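Local structure of 27kDa outer membrane protein (Silicibacter pomeroyi, 3GYK) at residues V57-W61 / Y84-W89; R5-F9 / V149-A153; F30-C34 / P62-S68; A77-K83 / G111-L117; E21-V26 / P52-L56. The protein probably acts as a thiol-disulfide oxidoreductase through its DsbA-like thioredoxin domain, which makes up most of this chain. All coordinates share one frame; numbering follows the deposited sequence.

Interaction 1 of 5, residues V57-W61 / Y84-W89; sequences VYREW and YEAFHW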
# COMPACT_ATOMS: atom_id res chain seq x y z
N VAL A 57 1.69 6.61 -1.85
CA VAL A 57 0.26 6.29 -2.06
C VAL A 57 0.15 4.76 -2.10
O VAL A 57 0.91 4.09 -2.81
CB VAL A 57 -0.31 6.94 -3.36
CG1 VAL A 57 -1.69 6.31 -3.74
CG2 VAL A 57 -0.45 8.46 -3.18
N TYR A 58 -0.81 4.21 -1.37
CA TYR A 58 -0.96 2.76 -1.32
C TYR A 58 -2.16 2.24 -2.09
O TYR A 58 -3.29 2.75 -1.93
CB TYR A 58 -1.07 2.32 0.14
CG TYR A 58 0.25 2.15 0.86
CD1 TYR A 58 1.47 2.31 0.21
CD2 TYR A 58 0.26 1.77 2.18
CE1 TYR A 58 2.69 2.09 0.88
CE2 TYR A 58 1.47 1.56 2.86
CZ TYR A 58 2.67 1.71 2.20
OH TYR A 58 3.84 1.50 2.88
N ARG A 59 -1.92 1.21 -2.91
CA ARG A 59 -2.99 0.47 -3.55
C ARG A 59 -2.97 -0.96 -2.97
O ARG A 59 -2.04 -1.76 -3.24
CB ARG A 59 -2.79 0.36 -5.08
CG ARG A 59 -2.83 1.70 -5.87
CD ARG A 59 -4.04 2.61 -5.56
NE ARG A 59 -5.33 1.93 -5.50
CZ ARG A 59 -6.49 2.57 -5.50
NH1 ARG A 59 -6.50 3.92 -5.63
NH2 ARG A 59 -7.64 1.90 -5.33
N GLU A 60 -3.98 -1.26 -2.18
CA GLU A 60 -4.16 -2.63 -1.69
C GLU A 60 -4.64 -3.44 -2.86
O GLU A 60 -5.71 -3.16 -3.43
CB GLU A 60 -5.21 -2.62 -0.57
CG GLU A 60 -4.80 -1.81 0.64
CD GLU A 60 -4.11 -2.68 1.71
OE1 GLU A 60 -4.04 -3.92 1.52
OE2 GLU A 60 -3.66 -2.12 2.74
N TRP A 61 -3.84 -4.44 -3.25
CA TRP A 61 -4.15 -5.27 -4.41
C TRP A 61 -4.03 -6.74 -4.01
O TRP A 61 -3.03 -7.42 -4.31
CB TRP A 61 -3.22 -4.92 -5.58
CG TRP A 61 -3.60 -5.58 -6.87
CD1 TRP A 61 -4.86 -5.98 -7.26
CD2 TRP A 61 -2.72 -5.94 -7.95
NE1 TRP A 61 -4.81 -6.57 -8.50
CE2 TRP A 61 -3.52 -6.54 -8.95
CE3 TRP A 61 -1.34 -5.78 -8.17
CZ2 TRP A 61 -2.99 -7.04 -10.15
CZ3 TRP A 61 -0.81 -6.28 -9.38
CH2 TRP A 61 -1.62 -6.89 -10.34
N TYR A 84 -4.51 2.92 10.18
CA TYR A 84 -4.08 2.29 8.92
C TYR A 84 -2.56 2.05 8.89
O TYR A 84 -2.10 0.93 8.65
CB TYR A 84 -4.53 3.08 7.67
CG TYR A 84 -4.06 2.38 6.41
CD1 TYR A 84 -4.79 1.31 5.89
CD2 TYR A 84 -2.85 2.74 5.80
CE1 TYR A 84 -4.34 0.64 4.74
CE2 TYR A 84 -2.38 2.08 4.69
CZ TYR A 84 -3.13 1.01 4.17
OH TYR A 84 -2.68 0.33 3.08
N GLU A 85 -1.78 3.11 9.09
CA GLU A 85 -0.33 2.98 8.94
C GLU A 85 0.27 1.95 9.91
O GLU A 85 1.05 1.09 9.49
CB GLU A 85 0.39 4.34 9.08
CG GLU A 85 1.88 4.22 8.82
CD GLU A 85 2.64 5.55 8.80
OE1 GLU A 85 1.99 6.63 8.72
OE2 GLU A 85 3.89 5.50 8.89
N ALA A 86 -0.09 2.04 11.19
CA ALA A 86 0.47 1.13 12.19
C ALA A 86 0.09 -0.31 11.85
O ALA A 86 0.91 -1.24 11.96
CB ALA A 86 -0.03 1.49 13.58
N PHE A 87 -1.16 -0.49 11.40
CA PHE A 87 -1.65 -1.83 11.06
C PHE A 87 -0.95 -2.39 9.82
O PHE A 87 -0.53 -3.56 9.80
CB PHE A 87 -3.18 -1.77 10.88
CG PHE A 87 -3.88 -3.12 10.85
CD1 PHE A 87 -3.35 -4.24 11.50
CD2 PHE A 87 -5.11 -3.24 10.19
CE1 PHE A 87 -4.05 -5.47 11.48
CE2 PHE A 87 -5.80 -4.45 10.15
CZ PHE A 87 -5.27 -5.57 10.81
N HIS A 88 -0.77 -1.54 8.81
CA HIS A 88 -0.04 -1.92 7.60
C HIS A 88 1.37 -2.41 7.91
O HIS A 88 1.76 -3.48 7.43
CB HIS A 88 0.02 -0.75 6.60
CG HIS A 88 0.93 -1.02 5.45
ND1 HIS A 88 0.52 -1.70 4.33
CD2 HIS A 88 2.25 -0.74 5.27
CE1 HIS A 88 1.54 -1.83 3.49
NE2 HIS A 88 2.60 -1.26 4.04
N TRP A 89 2.13 -1.63 8.68
CA TRP A 89 3.50 -2.02 9.02
C TRP A 89 3.50 -3.32 9.82
O TRP A 89 4.39 -4.16 9.62
CB TRP A 89 4.25 -0.92 9.82
CG TRP A 89 4.47 0.41 9.08
CD1 TRP A 89 4.22 1.67 9.59
CD2 TRP A 89 4.94 0.60 7.74
NE1 TRP A 89 4.53 2.63 8.64
CE2 TRP A 89 4.97 2.00 7.50
CE3 TRP A 89 5.38 -0.27 6.72
CZ2 TRP A 89 5.40 2.55 6.27
CZ3 TRP A 89 5.81 0.29 5.49
CH2 TRP A 89 5.82 1.68 5.29
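Tyr58 on strand 57-60 faces His88 on helix 84-89, the two segment axes 12.5 Å apart at their closest and inclined at 60°. The Tyr58 ring reaches across with its CD2, CE2 and hydroxyl side. CE2 sits over the centre of one face of the His88 imidazole, 3.3 Å from NE2. The two ring planes are tilted at 45°, so this is neither a parallel stack nor a T-shaped pair. The hydroxyl of Tyr58 goes on to meet Trp89, with OH 3.1 Å from Trp89 CH2. Tyr84 OH comes to the edge of the Tyr58 ring, 3.4 Å from Tyr58 CD2, which itself lies at the edge of the Tyr84 ring. With CG trans to its backbone N (chi1 -180°), Tyr84 points at the strand and its OH donates to Glu60 OE2 at 2.7 Å. The bond arrives on the anti side of the carboxylate, whose plane is nearly perpendicular to the ring. Tyr32 OH also bonds to Glu60 OE2 and to His88 ND1, and so ties the strand to the helix a second time. A leucine in place of Tyr58 takes CE2 off that face of His88 and would probably open a gap there and beside Trp89 CH2. The contact is buried near the middle of the chain. Phe30 of strand 24-30 packs edge-to-face with both Tyr58 and His88, and helix 66-77 lies against Glu60.

Interaction 2 of 5, residues R5-F9 / V149-A153; sequences RDSLF and VVEDA. With EDO (1,2-ethanediol), chain H.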
# COMPACT_ATOMS: atom_id res chain seq x y z
N ARG A 5 -3.03 10.93 -13.96
CA ARG A 5 -2.34 11.41 -12.78
C ARG A 5 -3.31 11.51 -11.61
O ARG A 5 -3.00 11.07 -10.53
CB ARG A 5 -1.61 12.73 -13.05
CG ARG A 5 -0.37 12.53 -13.96
CD ARG A 5 0.50 13.79 -14.08
NE ARG A 5 0.93 14.24 -12.76
CZ ARG A 5 2.08 13.93 -12.17
NH1 ARG A 5 2.97 13.16 -12.79
NH2 ARG A 5 2.34 14.40 -10.95
N ASP A 6 -4.49 12.06 -11.87
CA ASP A 6 -5.52 12.19 -10.85
C ASP A 6 -5.92 10.86 -10.25
O ASP A 6 -6.04 10.75 -9.03
CB ASP A 6 -6.77 12.89 -11.39
CG ASP A 6 -6.65 14.39 -11.38
OD1 ASP A 6 -5.76 14.93 -10.68
OD2 ASP A 6 -7.45 15.03 -12.09
N SER A 7 -6.11 9.84 -11.09
CA SER A 7 -6.48 8.51 -10.57
C SER A 7 -5.37 7.89 -9.73
O SER A 7 -5.65 7.18 -8.76
CB SER A 7 -6.82 7.54 -11.70
OG SER A 7 -7.76 8.13 -12.57
N LEU A 8 -4.12 8.16 -10.11
CA LEU A 8 -3.00 7.52 -9.42
C LEU A 8 -2.63 8.26 -8.15
O LEU A 8 -2.33 7.65 -7.11
CB LEU A 8 -1.77 7.40 -10.31
CG LEU A 8 -1.86 6.25 -11.32
CD1 LEU A 8 -0.74 6.39 -12.32
CD2 LEU A 8 -1.80 4.91 -10.59
N PHE A 9 -2.61 9.59 -8.23
CA PHE A 9 -1.99 10.35 -7.16
C PHE A 9 -2.99 11.10 -6.30
O PHE A 9 -2.63 11.49 -5.17
CB PHE A 9 -0.97 11.34 -7.72
CG PHE A 9 0.14 10.70 -8.57
CD1 PHE A 9 0.64 9.44 -8.28
CD2 PHE A 9 0.71 11.43 -9.62
CE1 PHE A 9 1.67 8.88 -9.06
CE2 PHE A 9 1.75 10.88 -10.40
CZ PHE A 9 2.21 9.60 -10.12
N VAL A 149 4.85 2.87 -8.95
CA VAL A 149 4.88 4.02 -9.87
C VAL A 149 5.70 5.06 -9.14
O VAL A 149 5.52 5.25 -7.93
CB VAL A 149 3.44 4.61 -10.08
CG1 VAL A 149 3.49 5.84 -11.00
CG2 VAL A 149 2.48 3.56 -10.64
N VAL A 150 6.62 5.71 -9.84
CA VAL A 150 7.38 6.81 -9.26
C VAL A 150 7.19 7.98 -10.22
O VAL A 150 7.88 8.06 -11.25
CB VAL A 150 8.89 6.50 -9.09
CG1 VAL A 150 9.62 7.72 -8.42
CG2 VAL A 150 9.09 5.19 -8.29
N GLU A 151 6.25 8.87 -9.88
CA GLU A 151 5.83 9.99 -10.76
C GLU A 151 5.46 9.41 -12.13
O GLU A 151 4.54 8.62 -12.20
CB GLU A 151 6.90 11.09 -10.90
CG GLU A 151 6.93 12.14 -9.82
CD GLU A 151 5.59 12.84 -9.57
OE1 GLU A 151 5.16 13.65 -10.40
OE2 GLU A 151 5.03 12.64 -8.49
N ASP A 152 6.18 9.78 -13.18
CA ASP A 152 5.81 9.33 -14.53
C ASP A 152 6.35 7.94 -14.88
O ASP A 152 6.00 7.40 -15.93
CB ASP A 152 6.28 10.32 -15.58
CG ASP A 152 5.52 11.62 -15.52
OD1 ASP A 152 4.35 11.64 -15.13
OD2 ASP A 152 6.11 12.64 -15.92
N ALA A 153 7.20 7.40 -14.02
CA ALA A 153 7.89 6.13 -14.31
C ALA A 153 7.12 4.94 -13.72
O ALA A 153 6.58 5.01 -12.62
CB ALA A 153 9.31 6.15 -13.78
C1 EDO H . -10.82 11.23 -7.79
O1 EDO H . -12.13 11.19 -8.39
C2 EDO H . -9.78 10.81 -8.82
O2 EDO H . -8.85 9.89 -8.23
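The Arg5 guanidinium carries Phe9 CE2 over one face and two acidic side chains at its edge. Seen from the Phe9 ring, Arg5 CZ lies at the edge, as does the backbone O of Glu151, 3.3 Å from Phe9 CZ. Arg5 grips one carboxylate oxygen end-on with both terminal nitrogens. NH2 of Arg5 is 3.0 Å from OE1 of Glu151, on the syn side, and NH1 of Arg5 is 3.3 Å from the same OE1, reached from above the carboxylate plane. NH1 also makes a weak bond to Asp152 OD1 at 3.1 Å, whose carboxylate stands almost perpendicular to the guanidinium. A bend at chi3 (56°) turns the arginine head toward this acidic pair. The other Glu151 oxygen, OE2, is taken by the backbone N of Thr25. Below the salt bridges the contact is apolar: Phe9 CE1 is 4.0 Å from Val149 CG1, and Leu8 CD1 approaches the same methyl. A 1,2-ethanediol, probably from the crystallisation liquor, donates to Asp6 O on the helix. The acidic pair occupies the two central positions of a type II' beta turn from Val150 to Ala153. The arrangement is a salt-bridge network between the N-terminal helix and a beta hairpin at the edge of the thioredoxin-like sheet.

Interaction 3 of 5, residues F30-C34 / P62-S68; sequences FDYNC and PILGEGS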
# COMPACT_ATOMS: atom_id res chain seq x y z
N PHE A 30 0.43 -3.79 -3.49
CA PHE A 30 0.99 -4.86 -2.66
C PHE A 30 -0.09 -5.81 -2.11
O PHE A 30 -1.30 -5.49 -2.16
CB PHE A 30 1.75 -4.25 -1.46
CG PHE A 30 0.90 -3.33 -0.62
CD1 PHE A 30 0.04 -3.85 0.34
CD2 PHE A 30 0.93 -1.95 -0.83
CE1 PHE A 30 -0.77 -3.01 1.10
CE2 PHE A 30 0.10 -1.10 -0.08
CZ PHE A 30 -0.74 -1.63 0.89
N ASP A 31 0.38 -6.95 -1.59
CA ASP A 31 -0.46 -8.03 -1.02
C ASP A 31 0.29 -8.47 0.23
O ASP A 31 1.51 -8.67 0.19
CB ASP A 31 -0.56 -9.16 -2.07
CG ASP A 31 -1.37 -10.37 -1.60
OD1 ASP A 31 -0.99 -10.95 -0.56
OD2 ASP A 31 -2.34 -10.75 -2.30
N TYR A 32 -0.44 -8.63 1.35
CA TYR A 32 0.19 -8.94 2.64
C TYR A 32 0.83 -10.32 2.73
O TYR A 32 1.60 -10.56 3.64
CB TYR A 32 -0.77 -8.71 3.84
CG TYR A 32 -1.09 -7.25 4.02
CD1 TYR A 32 -0.13 -6.37 4.57
CD2 TYR A 32 -2.32 -6.73 3.63
CE1 TYR A 32 -0.40 -4.99 4.70
CE2 TYR A 32 -2.61 -5.35 3.76
CZ TYR A 32 -1.65 -4.49 4.30
OH TYR A 32 -1.95 -3.15 4.39
N ASN A 33 0.56 -11.20 1.76
CA ASN A 33 1.17 -12.51 1.71
C ASN A 33 2.25 -12.66 0.65
O ASN A 33 2.80 -13.77 0.44
CB ASN A 33 0.08 -13.56 1.53
CG ASN A 33 -0.66 -13.84 2.85
OD1 ASN A 33 -0.02 -14.09 3.87
ND2 ASN A 33 -1.99 -13.81 2.82
N CYS A 34 2.59 -11.55 0.01
CA CYS A 34 3.61 -11.56 -1.03
C CYS A 34 5.02 -11.43 -0.42
O CYS A 34 5.33 -10.41 0.23
CB CYS A 34 3.28 -10.45 -2.02
SG CYS A 34 4.62 -10.12 -3.22
N PRO A 62 -5.04 -7.23 -3.26
CA PRO A 62 -5.00 -8.62 -2.78
C PRO A 62 -5.23 -9.60 -3.96
O PRO A 62 -6.29 -9.59 -4.59
CB PRO A 62 -6.13 -8.67 -1.76
CG PRO A 62 -7.13 -7.59 -2.25
CD PRO A 62 -6.17 -6.47 -2.66
N ILE A 63 -4.22 -10.40 -4.25
CA ILE A 63 -4.23 -11.32 -5.41
C ILE A 63 -3.80 -12.73 -5.06
O ILE A 63 -3.87 -13.61 -5.91
CB ILE A 63 -3.39 -10.75 -6.60
CG1 ILE A 63 -1.94 -10.49 -6.18
CG2 ILE A 63 -4.06 -9.45 -7.17
CD1 ILE A 63 -0.97 -10.07 -7.34
N LEU A 64 -3.38 -12.96 -3.82
CA LEU A 64 -2.83 -14.26 -3.43
C LEU A 64 -3.80 -15.06 -2.57
O LEU A 64 -3.40 -15.99 -1.87
CB LEU A 64 -1.47 -14.09 -2.72
CG LEU A 64 -0.38 -13.42 -3.56
CD1 LEU A 64 0.91 -13.34 -2.78
CD2 LEU A 64 -0.13 -14.21 -4.86
N GLY A 65 -5.08 -14.70 -2.62
CA GLY A 65 -6.12 -15.59 -2.12
C GLY A 65 -6.99 -14.99 -1.03
O GLY A 65 -6.99 -13.76 -0.82
N GLU A 66 -7.73 -15.85 -0.34
CA GLU A 66 -8.73 -15.38 0.63
C GLU A 66 -8.11 -14.71 1.85
O GLU A 66 -8.67 -13.75 2.39
CB GLU A 66 -9.65 -16.53 1.03
CG GLU A 66 -10.49 -17.04 -0.13
CD GLU A 66 -11.27 -18.29 0.20
OE1 GLU A 66 -11.87 -18.36 1.30
OE2 GLU A 66 -11.29 -19.21 -0.65
N GLY A 67 -6.96 -15.21 2.30
CA GLY A 67 -6.24 -14.60 3.45
C GLY A 67 -5.78 -13.20 3.08
O GLY A 67 -5.96 -12.22 3.84
N SER A 68 -5.21 -13.08 1.88
CA SER A 68 -4.80 -11.79 1.36
C SER A 68 -5.98 -10.81 1.26
O SER A 68 -5.84 -9.63 1.58
CB SER A 68 -4.12 -11.94 -0.02
OG SER A 68 -2.88 -12.61 0.14
O HOH W 1 -3.29 -8.46 0.87
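Asp31 OD2 is gripped by two backbone N-H groups, those of Ile63 and Leu64. The Ile63 N bond is the shorter, 2.7 Å to Asp31 OD2, and meets the oxygen nearly head-on. Leu64 N lies 2.9 Å from Asp31 OD2 and comes on the syn side, 30° out of the carboxylate plane. The other oxygen is held just as firmly. Ser68 OG donates to the syn lone pair of Asp31 OD1 at 2.6 Å, and Asn33 N donates to the same OD1 at 2.8 Å, which closes an Asx turn. With CG opposite its backbone N (chi1 178°), Asp31 extends its carboxylate across to the 62-68 loop. Ser68 OG is itself a relay: it accepts from Asn33 ND2 at 3.1 Å, close to the amide plane. The Asn33 carbonyl oxygen OD1 is engaged by Ala98 N. One water accepts from Tyr32 N and donates to Ser68 O, adding a second bridge. Apolar packing is slight. Leu64 CD1 rests 3.8 Å from Cys34 CB, beside a type I turn from Asp31 to Cys34. Cys34 is the N-cap of helix 35-50 and the first cysteine of a CxxC sequence, consistent with the redox motif of the thioredoxin family. Gly65, at the start of helix 66-77, has backbone angles that would jam a side chain against the preceding carbonyl. Four bonds on one buried carboxylate probably stabilise its charged form and fix the turn that leads into the cysteine.

Interaction 4 of 5, residues A77-K83 / G111-L117; sequences AARQQGK and GLDTEQL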
# COMPACT_ATOMS: atom_id res chain seq x y z
N ALA A 77 -10.27 -1.15 6.45
CA ALA A 77 -11.19 -0.86 7.55
C ALA A 77 -10.52 -0.12 8.73
O ALA A 77 -11.18 0.66 9.43
CB ALA A 77 -11.90 -2.16 8.07
N ALA A 78 -9.23 -0.38 8.95
CA ALA A 78 -8.52 0.26 10.06
C ALA A 78 -8.43 1.78 9.91
O ALA A 78 -8.17 2.50 10.89
CB ALA A 78 -7.12 -0.34 10.23
N ARG A 79 -8.66 2.29 8.70
CA ARG A 79 -8.72 3.75 8.52
C ARG A 79 -9.79 4.38 9.42
O ARG A 79 -9.62 5.51 9.91
CB ARG A 79 -8.98 4.11 7.06
CG ARG A 79 -7.82 3.73 6.13
CD ARG A 79 -8.17 3.96 4.66
NE ARG A 79 -9.37 3.23 4.21
CZ ARG A 79 -9.90 3.39 3.00
NH1 ARG A 79 -9.32 4.23 2.15
NH2 ARG A 79 -11.01 2.74 2.67
N GLN A 80 -10.87 3.64 9.66
CA GLN A 80 -11.98 4.16 10.45
C GLN A 80 -11.61 4.35 11.91
O GLN A 80 -12.28 5.08 12.64
CB GLN A 80 -13.23 3.26 10.33
CG GLN A 80 -13.74 3.08 8.90
CD GLN A 80 -13.76 4.39 8.13
OE1 GLN A 80 -14.34 5.38 8.59
NE2 GLN A 80 -13.10 4.42 6.95
N GLN A 81 -10.51 3.71 12.32
CA GLN A 81 -10.02 3.79 13.69
C GLN A 81 -8.71 4.55 13.76
O GLN A 81 -8.08 4.61 14.81
CB GLN A 81 -9.87 2.38 14.28
CG GLN A 81 -11.21 1.72 14.55
CD GLN A 81 -11.07 0.34 15.15
OE1 GLN A 81 -10.49 0.18 16.23
NE2 GLN A 81 -11.63 -0.67 14.47
N GLY A 82 -8.31 5.14 12.63
CA GLY A 82 -7.15 6.01 12.57
C GLY A 82 -5.85 5.25 12.73
O GLY A 82 -4.85 5.82 13.18
N LYS A 83 -5.85 3.98 12.33
CA LYS A 83 -4.72 3.11 12.62
C LYS A 83 -4.21 2.38 11.37
O LYS A 83 -3.54 1.36 11.49
CB LYS A 83 -5.10 2.10 13.71
CG LYS A 83 -5.18 2.69 15.12
CD LYS A 83 -5.59 1.63 16.14
CE LYS A 83 -5.29 2.07 17.56
NZ LYS A 83 -6.31 3.06 18.02
N GLY A 111 -3.99 -2.45 18.66
CA GLY A 111 -5.00 -1.76 19.45
C GLY A 111 -6.32 -1.50 18.76
O GLY A 111 -7.11 -0.67 19.23
N LEU A 112 -6.58 -2.22 17.67
CA LEU A 112 -7.88 -2.14 17.01
C LEU A 112 -8.96 -2.89 17.76
O LEU A 112 -8.72 -3.94 18.36
CB LEU A 112 -7.78 -2.69 15.59
CG LEU A 112 -6.96 -1.82 14.64
CD1 LEU A 112 -6.52 -2.63 13.41
CD2 LEU A 112 -7.78 -0.57 14.21
N ASP A 113 -10.16 -2.32 17.74
CA ASP A 113 -11.39 -2.98 18.18
C ASP A 113 -11.78 -3.91 17.04
O ASP A 113 -12.18 -3.44 15.98
CB ASP A 113 -12.47 -1.92 18.39
CG ASP A 113 -13.83 -2.49 18.73
OD1 ASP A 113 -14.16 -3.63 18.32
OD2 ASP A 113 -14.60 -1.77 19.40
N THR A 114 -11.66 -5.22 17.24
CA THR A 114 -11.81 -6.14 16.09
C THR A 114 -13.27 -6.38 15.69
O THR A 114 -13.55 -6.77 14.55
CB THR A 114 -11.10 -7.51 16.33
OG1 THR A 114 -11.61 -8.08 17.53
CG2 THR A 114 -9.61 -7.33 16.47
N GLU A 115 -14.19 -6.15 16.62
CA GLU A 115 -15.62 -6.24 16.33
C GLU A 115 -16.05 -5.09 15.40
O GLU A 115 -16.77 -5.30 14.42
CB GLU A 115 -16.43 -6.26 17.63
CG GLU A 115 -16.03 -7.38 18.59
CD GLU A 115 -16.74 -7.32 19.94
OE1 GLU A 115 -17.44 -6.32 20.22
OE2 GLU A 115 -16.60 -8.28 20.72
N GLN A 116 -15.57 -3.88 15.68
CA GLN A 116 -15.78 -2.74 14.79
C GLN A 116 -15.04 -2.94 13.47
O GLN A 116 -15.62 -2.69 12.40
CB GLN A 116 -15.36 -1.43 15.43
CG GLN A 116 -15.76 -0.23 14.58
CD GLN A 116 -15.04 1.03 14.99
OE1 GLN A 116 -14.68 1.20 16.16
NE2 GLN A 116 -14.82 1.93 14.03
N LEU A 117 -13.78 -3.38 13.54
CA LEU A 117 -12.99 -3.64 12.34
C LEU A 117 -13.75 -4.56 11.39
O LEU A 117 -13.84 -4.29 10.21
CB LEU A 117 -11.63 -4.27 12.70
CG LEU A 117 -10.60 -4.33 11.59
CD1 LEU A 117 -10.05 -2.93 11.34
CD2 LEU A 117 -9.49 -5.29 11.98
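Gln81 and Leu112 lie at the centre of a contact within the helical part of the DsbA-like domain. It joins the turn between helices 66-77 and 84-92 to the start of helix 114-120. The tight part combines apolar packing with the grip of Gln81. Leu117 CD1 lies against the backbone of Ala78, 3.6 Å from its N, and 3.8 Å from Ala77 CB. Leu112 CD1 is 4.0 Å from Ala78 CB, while its other methyl, CD2, touches Gln81 and Lys83. Phe87 covers this patch from helix 84-92. The amides of Gln81 and Gln116 are stacked with their planes 24° apart, and Gln116 NE2 is held by Asp120. The outer side is looser. There the aliphatic chain of Lys83 runs antiparallel alongside the Leu112 side chain and brings CE to 3.7 Å from Gly111 O. Gln80 touches Gln116 only lightly. Gly111 ends the preceding helix with a Schellman motif. Asp113 is the N-cap residue: its OD1 accepts from Gln116 N. Back in the tight part, Gln81, extended beyond CG (chi2 -179°), clamps the main chain of this cap residue at two points. Its NE2 donates to Asp113 O at 3.2 Å, and its OE1 accepts from Asp113 N at 2.9 Å, on a lone pair in the carbonyl plane.

Interaction 5 of 5, residues E21-V26 / P52-L56; sequences EGDVTV and PNVRL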
# COMPACT_ATOMS: atom_id res chain seq x y z
N GLU A 21 2.38 16.56 1.00
CA GLU A 21 2.70 17.53 -0.07
C GLU A 21 4.09 17.35 -0.69
O GLU A 21 4.66 18.32 -1.23
CB GLU A 21 2.52 18.97 0.44
CG GLU A 21 1.07 19.45 0.54
CD GLU A 21 0.29 19.27 -0.75
OE1 GLU A 21 0.78 19.67 -1.82
OE2 GLU A 21 -0.81 18.71 -0.70
N GLY A 22 4.65 16.15 -0.58
CA GLY A 22 5.96 15.83 -1.17
C GLY A 22 5.92 16.04 -2.68
O GLY A 22 4.85 15.94 -3.27
N ASP A 23 7.04 16.36 -3.30
CA ASP A 23 7.02 16.74 -4.74
C ASP A 23 7.14 15.55 -5.69
O ASP A 23 7.05 15.73 -6.91
CB ASP A 23 8.06 17.82 -5.07
CG ASP A 23 9.49 17.31 -4.98
OD1 ASP A 23 9.73 16.18 -4.50
OD2 ASP A 23 10.39 18.09 -5.38
N VAL A 24 7.38 14.37 -5.13
CA VAL A 24 7.38 13.10 -5.89
C VAL A 24 6.44 12.13 -5.18
O VAL A 24 6.57 11.91 -3.95
CB VAL A 24 8.79 12.50 -5.97
CG1 VAL A 24 8.78 11.09 -6.60
CG2 VAL A 24 9.68 13.42 -6.76
N THR A 25 5.50 11.57 -5.94
CA THR A 25 4.63 10.50 -5.42
C THR A 25 5.11 9.12 -5.85
O THR A 25 5.35 8.89 -7.05
CB THR A 25 3.16 10.68 -5.88
OG1 THR A 25 2.67 11.91 -5.35
CG2 THR A 25 2.26 9.55 -5.35
N VAL A 26 5.25 8.23 -4.87
CA VAL A 26 5.53 6.82 -5.13
C VAL A 26 4.27 6.04 -4.82
O VAL A 26 3.73 6.18 -3.71
CB VAL A 26 6.70 6.29 -4.24
CG1 VAL A 26 6.83 4.76 -4.37
CG2 VAL A 26 7.99 6.99 -4.61
N PRO A 52 12.31 13.27 3.12
CA PRO A 52 11.09 13.83 3.70
C PRO A 52 10.21 14.54 2.67
O PRO A 52 9.22 15.17 3.05
CB PRO A 52 11.63 14.85 4.72
CG PRO A 52 12.93 15.30 4.17
CD PRO A 52 13.50 14.08 3.44
N ASN A 53 10.57 14.45 1.39
CA ASN A 53 9.80 15.12 0.34
C ASN A 53 9.16 14.10 -0.60
O ASN A 53 8.85 14.41 -1.76
CB ASN A 53 10.70 16.13 -0.40
CG ASN A 53 9.90 17.23 -1.10
OD1 ASN A 53 8.76 17.54 -0.73
ND2 ASN A 53 10.54 17.88 -2.08
N VAL A 54 8.96 12.88 -0.10
CA VAL A 54 8.33 11.79 -0.88
C VAL A 54 6.95 11.54 -0.28
O VAL A 54 6.78 11.41 0.94
CB VAL A 54 9.17 10.49 -0.82
CG1 VAL A 54 8.36 9.28 -1.33
CG2 VAL A 54 10.47 10.64 -1.66
N ARG A 55 5.96 11.56 -1.14
CA ARG A 55 4.60 11.21 -0.83
C ARG A 55 4.39 9.76 -1.25
O ARG A 55 4.74 9.39 -2.37
CB ARG A 55 3.73 12.05 -1.72
CG ARG A 55 2.28 11.97 -1.49
CD ARG A 55 1.78 13.24 -2.19
NE ARG A 55 0.35 13.29 -2.10
CZ ARG A 55 -0.46 12.70 -2.96
NH1 ARG A 55 0.04 12.05 -4.01
NH2 ARG A 55 -1.77 12.77 -2.77
N LEU A 56 3.77 8.95 -0.39
CA LEU A 56 3.63 7.51 -0.67
C LEU A 56 2.16 7.10 -0.70
O LEU A 56 1.47 7.23 0.32
CB LEU A 56 4.37 6.72 0.40
CG LEU A 56 4.22 5.21 0.37
CD1 LEU A 56 4.98 4.68 -0.83
CD2 LEU A 56 4.82 4.67 1.64
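The side chains of Thr25 and Arg55 run alongside one another from neighbouring parallel strands, part of the beta-alpha-beta unit 24-30, 35-50, 54-60 of the thioredoxin fold. The two strand segments run at 32° to each other. Arg55 N donates to Val24 O at 2.9 Å, and Arg55 O accepts from Val26 N at 2.8 Å. The arginine chain is stretched from CG to NE (chi2 162°, chi3 178°) and follows the threonine. Its NH1 donates to Thr25 OG1 at 3.0 Å, with the hydroxyl close to the guanidinium plane. NH2 is bound by Phe9 O, so the head also ties the N-terminal helix to the sheet. An alanine at Arg55 is likely to leave Thr25 OG1 and Phe9 O each without this donor. The other face holds Val24, Val54, Val26 and Leu56. Val24 and Val54 pack on helix 161-174, Val54 and Leu56 on helix 35-50. There Val26 crosses both neighbours obliquely, its CG2 4.0 Å from Val54 CG1; in the conformer modelled here, Val26 CG1 touches Leu56 CD1. At the strand entry, Asp23 and Asn53 meet at about a right angle. Arg172 forms a salt bridge with Asp23 OD1. Gly22 fits tightly here, for a CB would clash with the backbone of residues 53 to 55. Gly22 CA lies 3.3 Å from Asn53 O.

Interaction 1 is the most buried of the five and lies nearest the chain centre; the other four are only partly buried. Interactions 1 and 5 share strand 54-60, one through side chains reaching to a helix, the other through backbone pairing with strand 24-30. Interactions 2 and 5 touch, Glu151 bonding to Thr25 N and Phe9 O to Arg55. Interaction 3 joins interaction 1 through Tyr32 and Phe30. Interaction 4 touches interaction 1 by packing alone, at Phe87 and Tyr84. The chemistry follows position: aromatic rings in the core, bonds to one carboxylate beside the CxxC, charge pairs and amides toward the surface.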